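Local atomic coordinates of putative NADPH:quinone reductase (PDB entry 3GMS), a protein that is of unknown function but probably reduces quinones with NADPH, as related medium-chain dehydrogenases/reductases do. Residues Pro92-Gly97 with Tyr278-Thr283; Asn128-Trp133 with Arg269-Glu274. All coordinates share one frame; numbering follows the deposited sequence.

Contact 1 (Pro92-Gly97 with Tyr278-Thr283); sequences PLRGEG and YKWQET
Arg94 lays the end of its side chain over one face of the Trp280 indole. CZ of Arg94 stands 4.5 Å from the centroid of the five-membered ring of Trp280, 12° off the ring normal, so this is a cation-pi contact. The guanidinium is not stacked flat. Its plane is turned 75° to the ring, and it presents an edge, with NH1 of Arg94 lowest at 3.3 Å from CD1 of Trp280. The aliphatic part of the arginine lies over the same indole: CD of Arg94 is 3.4 Å from CZ2 of Trp280. A bend at chi3 lets the chain pass from the six-membered ring on to the pyrrole, where NH1 comes down.

Leu93 meets the far end of the indole. Its CD1 lies 3.8 Å from CH2 of Trp280, and its CB is almost as near. The tryptophan reaches the loop because CG is anti to the backbone N (chi1 -169°), which carries the ring out from helix 277-292. Trp280 NE1 does not bond to the arginine, since both are donors; it gives its hydrogen to Asn272 OD1. Phe109 makes a second cation-pi contact with Arg94. Leu93 also packs on Val111 and Tyr126.

The contact joins the loop after strand 89-92, in the GroES-like part of the chain, to a helix of the zinc-binding dehydrogenase family region. Its chemistry is mixed: a buried indole takes a hydrophobic contact at its benzene end and a charge over its pyrrole. The ring's pi electrons would probably stabilise the positive charge of Arg94.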
ATOM      1  N   PRO A  92      -5.796  10.203   9.325  1.00 21.63           N
ATOM      2  CA  PRO A  92      -7.134  10.616   8.838  1.00 22.40           C
ATOM      3  C   PRO A  92      -7.457  10.033   7.438  1.00 21.49           C
ATOM      4  O   PRO A  92      -7.215  10.683   6.410  1.00 22.95           O
ATOM      5  CB  PRO A  92      -7.011  12.117   8.809  1.00 22.30           C
ATOM      6  CG  PRO A  92      -5.548  12.398   8.489  1.00 22.55           C
ATOM      7  CD  PRO A  92      -4.763  11.255   9.094  1.00 22.34           C
ATOM      8  N   LEU A  93      -7.951   8.807   7.404  1.00 22.55           N
ATOM      9  CA  LEU A  93      -7.999   8.040   6.143  1.00 21.74           C
ATOM     10  C   LEU A  93      -9.387   8.111   5.522  1.00 21.85           C
ATOM     11  O   LEU A  93     -10.333   8.512   6.191  1.00 22.98           O
ATOM     12  CB  LEU A  93      -7.553   6.597   6.394  1.00 21.45           C
ATOM     13  CG  LEU A  93      -6.223   6.417   7.130  1.00 20.88           C
ATOM     14  CD1 LEU A  93      -5.897   4.943   7.418  1.00 20.25           C
ATOM     15  CD2 LEU A  93      -5.061   7.054   6.310  1.00 18.80           C
ATOM     16  N   ARG A  94      -9.481   7.762   4.239  1.00 22.26           N
ATOM     17  CA  ARG A  94     -10.760   7.643   3.494  1.00 22.15           C
ATOM     18  C   ARG A  94     -11.547   8.936   3.482  1.00 23.42           C
ATOM     19  O   ARG A  94     -12.801   8.924   3.530  1.00 24.43           O
ATOM     20  CB  ARG A  94     -11.607   6.486   4.073  1.00 21.87           C
ATOM     21  CG  ARG A  94     -10.884   5.160   4.052  1.00 21.09           C
ATOM     22  CD  ARG A  94     -11.639   3.982   4.696  1.00 21.83           C
ATOM     23  NE  ARG A  94     -12.976   3.767   4.119  1.00 22.43           N
ATOM     24  CZ  ARG A  94     -13.781   2.788   4.522  1.00 22.45           C
ATOM     25  NH1 ARG A  94     -13.348   1.915   5.434  1.00 21.80           N
ATOM     26  NH2 ARG A  94     -15.005   2.678   4.010  1.00 21.32           N
ATOM     27  N   GLY A  95     -10.827  10.048   3.437  1.00 22.66           N
ATOM     28  CA  GLY A  95     -11.432  11.376   3.346  1.00 22.76           C
ATOM     29  C   GLY A  95     -10.691  12.121   2.263  1.00 22.08           C
ATOM     30  O   GLY A  95     -10.520  11.614   1.132  1.00 21.59           O
ATOM     31  N   GLU A  96     -10.246  13.324   2.594  1.00 21.89           N
ATOM     32  CA  GLU A  96      -9.531  14.147   1.632  1.00 22.22           C
ATOM     33  C   GLU A  96      -8.131  13.645   1.334  1.00 21.20           C
ATOM     34  O   GLU A  96      -7.543  12.903   2.113  1.00 20.14           O
ATOM     35  CB  GLU A  96      -9.427  15.590   2.124  1.00 23.37           C
ATOM     36  CG  GLU A  96     -10.791  16.239   2.256  1.00 26.33           C
ATOM     37  CD  GLU A  96     -10.694  17.619   2.841  1.00 30.75           C
ATOM     38  OE1 GLU A  96      -9.849  17.844   3.733  1.00 31.04           O
ATOM     39  OE2 GLU A  96     -11.485  18.478   2.392  1.00 30.37           O
ATOM     40  N   GLY A  97      -7.584  14.122   0.208  1.00 21.36           N
ATOM     41  CA  GLY A  97      -6.181  13.861  -0.111  1.00 19.42           C
ATOM     42  C   GLY A  97      -5.252  14.306   0.975  1.00 18.91           C
ATOM     43  O   GLY A  97      -5.449  15.349   1.608  1.00 19.85           O
ATOM     44  N   TYR A 278     -16.427  -0.825  12.066  1.00 26.53           N
ATOM     45  CA  TYR A 278     -16.004  -1.488  13.275  1.00 26.88           C
ATOM     46  C   TYR A 278     -14.891  -2.477  12.931  1.00 26.89           C
ATOM     47  O   TYR A 278     -13.821  -2.484  13.567  1.00 25.23           O
ATOM     48  CB  TYR A 278     -17.191  -2.217  13.916  1.00 28.07           C
ATOM     49  CG  TYR A 278     -16.780  -3.000  15.134  1.00 30.91           C
ATOM     50  CD1 TYR A 278     -16.673  -2.369  16.385  1.00 35.23           C
ATOM     51  CD2 TYR A 278     -16.473  -4.362  15.042  1.00 32.76           C
ATOM     52  CE1 TYR A 278     -16.265  -3.093  17.526  1.00 38.41           C
ATOM     53  CE2 TYR A 278     -16.056  -5.090  16.172  1.00 37.62           C
ATOM     54  CZ  TYR A 278     -15.954  -4.445  17.405  1.00 38.80           C
ATOM     55  OH  TYR A 278     -15.559  -5.167  18.519  1.00 42.51           O
ATOM     56  N   LYS A 279     -15.145  -3.308  11.919  1.00 25.09           N
ATOM     57  CA  LYS A 279     -14.154  -4.295  11.506  1.00 24.10           C
ATOM     58  C   LYS A 279     -12.871  -3.630  10.959  1.00 23.78           C
ATOM     59  O   LYS A 279     -11.741  -4.126  11.167  1.00 22.63           O
ATOM     60  CB  LYS A 279     -14.713  -5.237  10.446  1.00 23.63           C
ATOM     61  CG  LYS A 279     -13.638  -6.215   9.986  1.00 25.40           C
ATOM     62  CD  LYS A 279     -14.119  -7.462   9.283  1.00 31.88           C
ATOM     63  CE  LYS A 279     -12.887  -8.247   8.872  1.00 32.01           C
ATOM     64  NZ  LYS A 279     -13.224  -9.628   8.549  1.00 35.75           N
ATOM     65  N   TRP A 280     -13.079  -2.560  10.195  1.00 23.16           N
ATOM     66  CA  TRP A 280     -11.961  -1.793   9.611  1.00 23.33           C
ATOM     67  C   TRP A 280     -11.075  -1.262  10.767  1.00 23.42           C
ATOM     68  O   TRP A 280      -9.879  -1.479  10.773  1.00 22.66           O
ATOM     69  CB  TRP A 280     -12.552  -0.690   8.736  1.00 23.86           C
ATOM     70  CG  TRP A 280     -11.583   0.041   7.849  1.00 23.28           C
ATOM     71  CD1 TRP A 280     -11.161  -0.331   6.598  1.00 24.47           C
ATOM     72  CD2 TRP A 280     -10.936   1.275   8.144  1.00 22.83           C
ATOM     73  NE1 TRP A 280     -10.274   0.609   6.107  1.00 22.10           N
ATOM     74  CE2 TRP A 280     -10.143   1.616   7.019  1.00 25.39           C
ATOM     75  CE3 TRP A 280     -10.983   2.155   9.228  1.00 26.44           C
ATOM     76  CZ2 TRP A 280      -9.354   2.784   6.975  1.00 23.58           C
ATOM     77  CZ3 TRP A 280     -10.201   3.319   9.185  1.00 26.61           C
ATOM     78  CH2 TRP A 280      -9.417   3.625   8.046  1.00 25.71           C
ATOM     79  N   GLN A 281     -11.679  -0.617  11.771  1.00 22.79           N
ATOM     80  CA  GLN A 281     -10.919  -0.162  12.953  1.00 23.81           C
ATOM     81  C   GLN A 281     -10.239  -1.291  13.727  1.00 24.49           C
ATOM     82  O   GLN A 281      -9.080  -1.158  14.115  1.00 24.26           O
ATOM     83  CB  GLN A 281     -11.803   0.622  13.925  1.00 23.00           C
ATOM     84  CG  GLN A 281     -12.319   1.935  13.424  1.00 24.19           C
ATOM     85  CD  GLN A 281     -11.255   3.047  13.375  1.00 24.28           C
ATOM     86  OE1 GLN A 281     -10.221   3.004  14.071  1.00 26.94           O
ATOM     87  NE2 GLN A 281     -11.528   4.051  12.583  1.00 25.71           N
ATOM     88  N   GLU A 282     -10.949  -2.412  13.936  1.00 24.29           N
ATOM     89  CA  GLU A 282     -10.385  -3.575  14.616  1.00 25.59           C
ATOM     90  C   GLU A 282      -9.178  -4.117  13.887  1.00 24.38           C
ATOM     91  O   GLU A 282      -8.199  -4.562  14.498  1.00 23.06           O
ATOM     92  CB  GLU A 282     -11.429  -4.679  14.672  1.00 27.36           C
ATOM     93  CG  GLU A 282     -12.375  -4.452  15.790  1.00 33.01           C
ATOM     94  CD  GLU A 282     -11.669  -4.710  17.101  1.00 39.92           C
ATOM     95  OE1 GLU A 282     -11.420  -5.898  17.392  1.00 44.76           O
ATOM     96  OE2 GLU A 282     -11.323  -3.729  17.792  1.00 43.49           O
ATOM     97  N   THR A 283      -9.243  -4.066  12.566  1.00 23.48           N
ATOM     98  CA  THR A 283      -8.126  -4.552  11.748  1.00 23.14           C
ATOM     99  C   THR A 283      -6.903  -3.646  11.954  1.00 22.56           C
ATOM    100  O   THR A 283      -5.767  -4.134  12.064  1.00 21.61           O
ATOM    101  CB  THR A 283      -8.528  -4.634  10.245  1.00 24.09           C
ATOM    102  OG1 THR A 283      -9.667  -5.495  10.124  1.00 24.75           O
ATOM    103  CG2 THR A 283      -7.412  -5.203   9.387  1.00 23.34           C
TER

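Contact 2 (Asn128-Trp133 with Arg269-Glu274); sequences NPLTAW and RHWNDE
Residues 128-133 and 269-274 are both helical, and their backbones stay apart, so the contact is made by side chains. Leu130 projects from helix 127-139 toward helix 268-274. It meets the benzene end of Trp271 with both methyls: CD1 of Leu130 is 3.8 Å from CZ3 of Trp271, and CD2 of Leu130 is 3.9 Å from the same carbon. The fork of the two methyls thus brackets CZ3, approaching the ring obliquely. CD1 also approaches the neighbouring CH2 of Trp271, at 4.2 Å. The two side chains run at about a right angle to each other. Each has CG anti to its own backbone N, with chi1 of -165° in Leu130 and -172° in Trp271, and this directs both groups toward each other between the helices.

Asn272 adds a lighter touch. Its OD1 comes within 4.2 Å of CD2 of Leu130, a van der Waals approach of a polar atom to a methyl. The amide is engaged at both ends, with ND2 bonded to Tyr126 OH, which would limit rotation of the buried group. The polar edge of Trp271 is likewise satisfied: NE1 bonds to Glu138 OE1, farther along helix 127-139, so the indole touches that helix at two places, by methyls at Leu130 and by a hydrogen bond at Glu138.

Thr283 of helix 277-292 packs on both Leu130 and Trp271. The arrangement is a small buried helix-helix interface. It sets helix 127-139 against the short helix that follows strand 262-265, an outermost strand of the parallel Rossmann-type sheet.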
ATOM      1  N   ASN A 128       0.112  -0.466   2.250  1.00 19.95           N
ATOM      2  CA  ASN A 128       0.823  -1.736   2.134  1.00 20.15           C
ATOM      3  C   ASN A 128       0.476  -2.770   3.237  1.00 20.24           C
ATOM      4  O   ASN A 128       0.225  -3.947   2.872  1.00 21.77           O
ATOM      5  CB  ASN A 128       2.329  -1.501   1.961  1.00 20.03           C
ATOM      6  CG  ASN A 128       2.621  -0.786   0.667  1.00 21.52           C
ATOM      7  OD1 ASN A 128       2.009  -1.119  -0.340  1.00 27.60           O
ATOM      8  ND2 ASN A 128       3.485   0.229   0.693  1.00 26.29           N
ATOM      9  N   PRO A 129       0.417  -2.363   4.528  1.00 20.68           N
ATOM     10  CA  PRO A 129       0.115  -3.350   5.565  1.00 21.05           C
ATOM     11  C   PRO A 129      -1.304  -3.862   5.464  1.00 21.40           C
ATOM     12  O   PRO A 129      -1.517  -5.074   5.556  1.00 21.69           O
ATOM     13  CB  PRO A 129       0.349  -2.587   6.890  1.00 21.41           C
ATOM     14  CG  PRO A 129       1.320  -1.536   6.526  1.00 23.18           C
ATOM     15  CD  PRO A 129       0.881  -1.099   5.133  1.00 20.96           C
ATOM     16  N   LEU A 130      -2.280  -2.963   5.290  1.00 20.66           N
ATOM     17  CA  LEU A 130      -3.647  -3.443   5.150  1.00 20.34           C
ATOM     18  C   LEU A 130      -3.875  -4.374   3.932  1.00 20.31           C
ATOM     19  O   LEU A 130      -4.535  -5.388   4.060  1.00 20.01           O
ATOM     20  CB  LEU A 130      -4.636  -2.293   5.170  1.00 20.50           C
ATOM     21  CG  LEU A 130      -6.093  -2.633   5.385  1.00 21.15           C
ATOM     22  CD1 LEU A 130      -6.359  -3.321   6.722  1.00 21.70           C
ATOM     23  CD2 LEU A 130      -6.860  -1.317   5.277  1.00 19.40           C
ATOM     24  N   THR A 131      -3.286  -4.034   2.787  1.00 20.29           N
ATOM     25  CA  THR A 131      -3.326  -4.879   1.595  1.00 20.05           C
ATOM     26  C   THR A 131      -2.679  -6.250   1.842  1.00 20.59           C
ATOM     27  O   THR A 131      -3.284  -7.314   1.514  1.00 20.38           O
ATOM     28  CB  THR A 131      -2.693  -4.188   0.362  1.00 20.09           C
ATOM     29  OG1 THR A 131      -3.445  -3.003   0.061  1.00 18.88           O
ATOM     30  CG2 THR A 131      -2.761  -5.118  -0.871  1.00 20.35           C
ATOM     31  N   ALA A 132      -1.489  -6.244   2.437  1.00 19.89           N
ATOM     32  CA  ALA A 132      -0.796  -7.496   2.708  1.00 20.58           C
ATOM     33  C   ALA A 132      -1.609  -8.352   3.715  1.00 20.66           C
ATOM     34  O   ALA A 132      -1.807  -9.544   3.486  1.00 21.62           O
ATOM     35  CB  ALA A 132       0.651  -7.237   3.219  1.00 19.05           C
ATOM     36  N   TRP A 133      -2.104  -7.733   4.785  1.00 21.05           N
ATOM     37  CA  TRP A 133      -2.851  -8.441   5.834  1.00 21.09           C
ATOM     38  C   TRP A 133      -4.164  -9.045   5.335  1.00 21.95           C
ATOM     39  O   TRP A 133      -4.483 -10.221   5.627  1.00 20.88           O
ATOM     40  CB  TRP A 133      -3.186  -7.507   6.985  1.00 21.62           C
ATOM     41  CG  TRP A 133      -4.016  -8.198   8.075  1.00 21.80           C
ATOM     42  CD1 TRP A 133      -5.349  -8.041   8.302  1.00 25.66           C
ATOM     43  CD2 TRP A 133      -3.544  -9.127   9.047  1.00 23.84           C
ATOM     44  NE1 TRP A 133      -5.740  -8.808   9.390  1.00 25.30           N
ATOM     45  CE2 TRP A 133      -4.653  -9.494   9.852  1.00 26.27           C
ATOM     46  CE3 TRP A 133      -2.288  -9.672   9.338  1.00 25.04           C
ATOM     47  CZ2 TRP A 133      -4.547 -10.408  10.924  1.00 26.40           C
ATOM     48  CZ3 TRP A 133      -2.177 -10.574  10.416  1.00 27.25           C
ATOM     49  CH2 TRP A 133      -3.313 -10.927  11.189  1.00 26.20           C
ATOM     50  N   ARG A 269      -9.811  -0.371  -2.178  1.00 24.84           N
ATOM     51  CA  ARG A 269     -11.033   0.404  -2.447  1.00 26.25           C
ATOM     52  C   ARG A 269     -12.307  -0.405  -2.118  1.00 25.63           C
ATOM     53  O   ARG A 269     -13.236   0.081  -1.430  1.00 25.34           O
ATOM     54  CB  ARG A 269     -11.040   0.697  -3.960  1.00 27.03           C
ATOM     55  CG  ARG A 269     -12.027   1.672  -4.462  1.00 33.72           C
ATOM     56  CD  ARG A 269     -11.377   2.379  -5.634  1.00 37.70           C
ATOM     57  NE  ARG A 269     -11.365   1.529  -6.828  1.00 41.66           N
ATOM     58  CZ  ARG A 269     -12.447   1.312  -7.571  1.00 44.19           C
ATOM     59  NH1 ARG A 269     -13.606   1.876  -7.226  1.00 41.73           N
ATOM     60  NH2 ARG A 269     -12.376   0.547  -8.656  1.00 47.10           N
ATOM     61  N   HIS A 270     -12.350  -1.616  -2.652  1.00 23.88           N
ATOM     62  CA  HIS A 270     -13.500  -2.482  -2.489  1.00 25.96           C
ATOM     63  C   HIS A 270     -13.566  -3.075  -1.105  1.00 23.37           C
ATOM     64  O   HIS A 270     -14.618  -3.034  -0.486  1.00 22.38           O
ATOM     65  CB  HIS A 270     -13.454  -3.573  -3.559  1.00 28.35           C
ATOM     66  CG  HIS A 270     -13.574  -3.009  -4.939  1.00 35.28           C
ATOM     67  ND1 HIS A 270     -14.429  -1.966  -5.239  1.00 39.37           N
ATOM     68  CD2 HIS A 270     -12.930  -3.310  -6.086  1.00 38.15           C
ATOM     69  CE1 HIS A 270     -14.334  -1.678  -6.527  1.00 41.13           C
ATOM     70  NE2 HIS A 270     -13.416  -2.469  -7.054  1.00 42.50           N
ATOM     71  N   TRP A 271     -12.443  -3.605  -0.620  1.00 21.47           N
ATOM     72  CA  TRP A 271     -12.435  -4.193   0.734  1.00 21.74           C
ATOM     73  C   TRP A 271     -12.978  -3.216   1.798  1.00 21.80           C
ATOM     74  O   TRP A 271     -13.815  -3.582   2.658  1.00 22.81           O
ATOM     75  CB  TRP A 271     -11.053  -4.670   1.127  1.00 20.17           C
ATOM     76  CG  TRP A 271     -11.127  -5.454   2.442  1.00 20.78           C
ATOM     77  CD1 TRP A 271     -11.575  -6.720   2.595  1.00 20.99           C
ATOM     78  CD2 TRP A 271     -10.787  -4.972   3.756  1.00 22.25           C
ATOM     79  NE1 TRP A 271     -11.498  -7.091   3.943  1.00 22.23           N
ATOM     80  CE2 TRP A 271     -11.022  -6.037   4.668  1.00 23.16           C
ATOM     81  CE3 TRP A 271     -10.280  -3.759   4.248  1.00 21.80           C
ATOM     82  CZ2 TRP A 271     -10.787  -5.915   6.052  1.00 23.81           C
ATOM     83  CZ3 TRP A 271     -10.009  -3.643   5.618  1.00 23.29           C
ATOM     84  CH2 TRP A 271     -10.278  -4.722   6.507  1.00 21.47           C
ATOM     85  N   ASN A 272     -12.489  -1.979   1.750  1.00 22.14           N
ATOM     86  CA  ASN A 272     -12.986  -0.893   2.612  1.00 22.48           C
ATOM     87  C   ASN A 272     -14.508  -0.808   2.659  1.00 22.90           C
ATOM     88  O   ASN A 272     -15.071  -0.521   3.714  1.00 22.76           O
ATOM     89  CB  ASN A 272     -12.443   0.464   2.146  1.00 23.17           C
ATOM     90  CG  ASN A 272     -10.974   0.696   2.530  1.00 21.39           C
ATOM     91  OD1 ASN A 272     -10.350  -0.117   3.208  1.00 22.65           O
ATOM     92  ND2 ASN A 272     -10.427   1.833   2.088  1.00 22.02           N
ATOM     93  N   ASP A 273     -15.170  -1.044   1.529  1.00 22.42           N
ATOM     94  CA  ASP A 273     -16.630  -0.955   1.464  1.00 22.77           C
ATOM     95  C   ASP A 273     -17.343  -2.256   1.803  1.00 22.53           C
ATOM     96  O   ASP A 273     -18.552  -2.212   1.964  1.00 24.52           O
ATOM     97  CB  ASP A 273     -17.078  -0.507   0.074  1.00 22.72           C
ATOM     98  CG  ASP A 273     -16.804   0.973  -0.185  1.00 27.17           C
ATOM     99  OD1 ASP A 273     -16.575   1.732   0.765  1.00 30.81           O
ATOM    100  OD2 ASP A 273     -16.839   1.376  -1.366  1.00 31.64           O
ATOM    101  N   GLU A 274     -16.603  -3.376   1.882  1.00 21.08           N
ATOM    102  CA  GLU A 274     -17.123  -4.731   2.122  1.00 20.44           C
ATOM    103  C   GLU A 274     -17.136  -5.104   3.593  1.00 20.87           C
ATOM    104  O   GLU A 274     -17.712  -6.143   4.003  1.00 20.66           O
ATOM    105  CB  GLU A 274     -16.281  -5.722   1.326  1.00 21.47           C
ATOM    106  CG  GLU A 274     -16.620  -5.610  -0.165  1.00 21.55           C
ATOM    107  CD  GLU A 274     -15.667  -6.385  -1.102  1.00 24.39           C
ATOM    108  OE1 GLU A 274     -14.721  -7.069  -0.656  1.00 25.57           O
ATOM    109  OE2 GLU A 274     -15.933  -6.315  -2.315  1.00 25.63           O
TER

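Both contacts are largely buried, but Arg94 in contact 1 is partly exposed, whereas every touching residue of contact 2 is buried. Contact 2 lies nearer the chain centre. Contact 1 ties a loop to helix 277-292, whereas contact 2 pairs helix 127-139 with helix 268-274. The two helices that supply the tryptophans follow each other in the chain. Contact 1 places a charge over an aromatic face; contact 2 is mainly apolar between its segments. Trp280 NE1 lies 3.0 Å from Asn272 OD1, and Trp280 CD1 lies 3.6 Å from Trp271 CZ3. Arg94 NH2 makes a weak hydrogen bond to Asn272 O. Together they link the GroES-like part to helices near the Rossmann-type sheet.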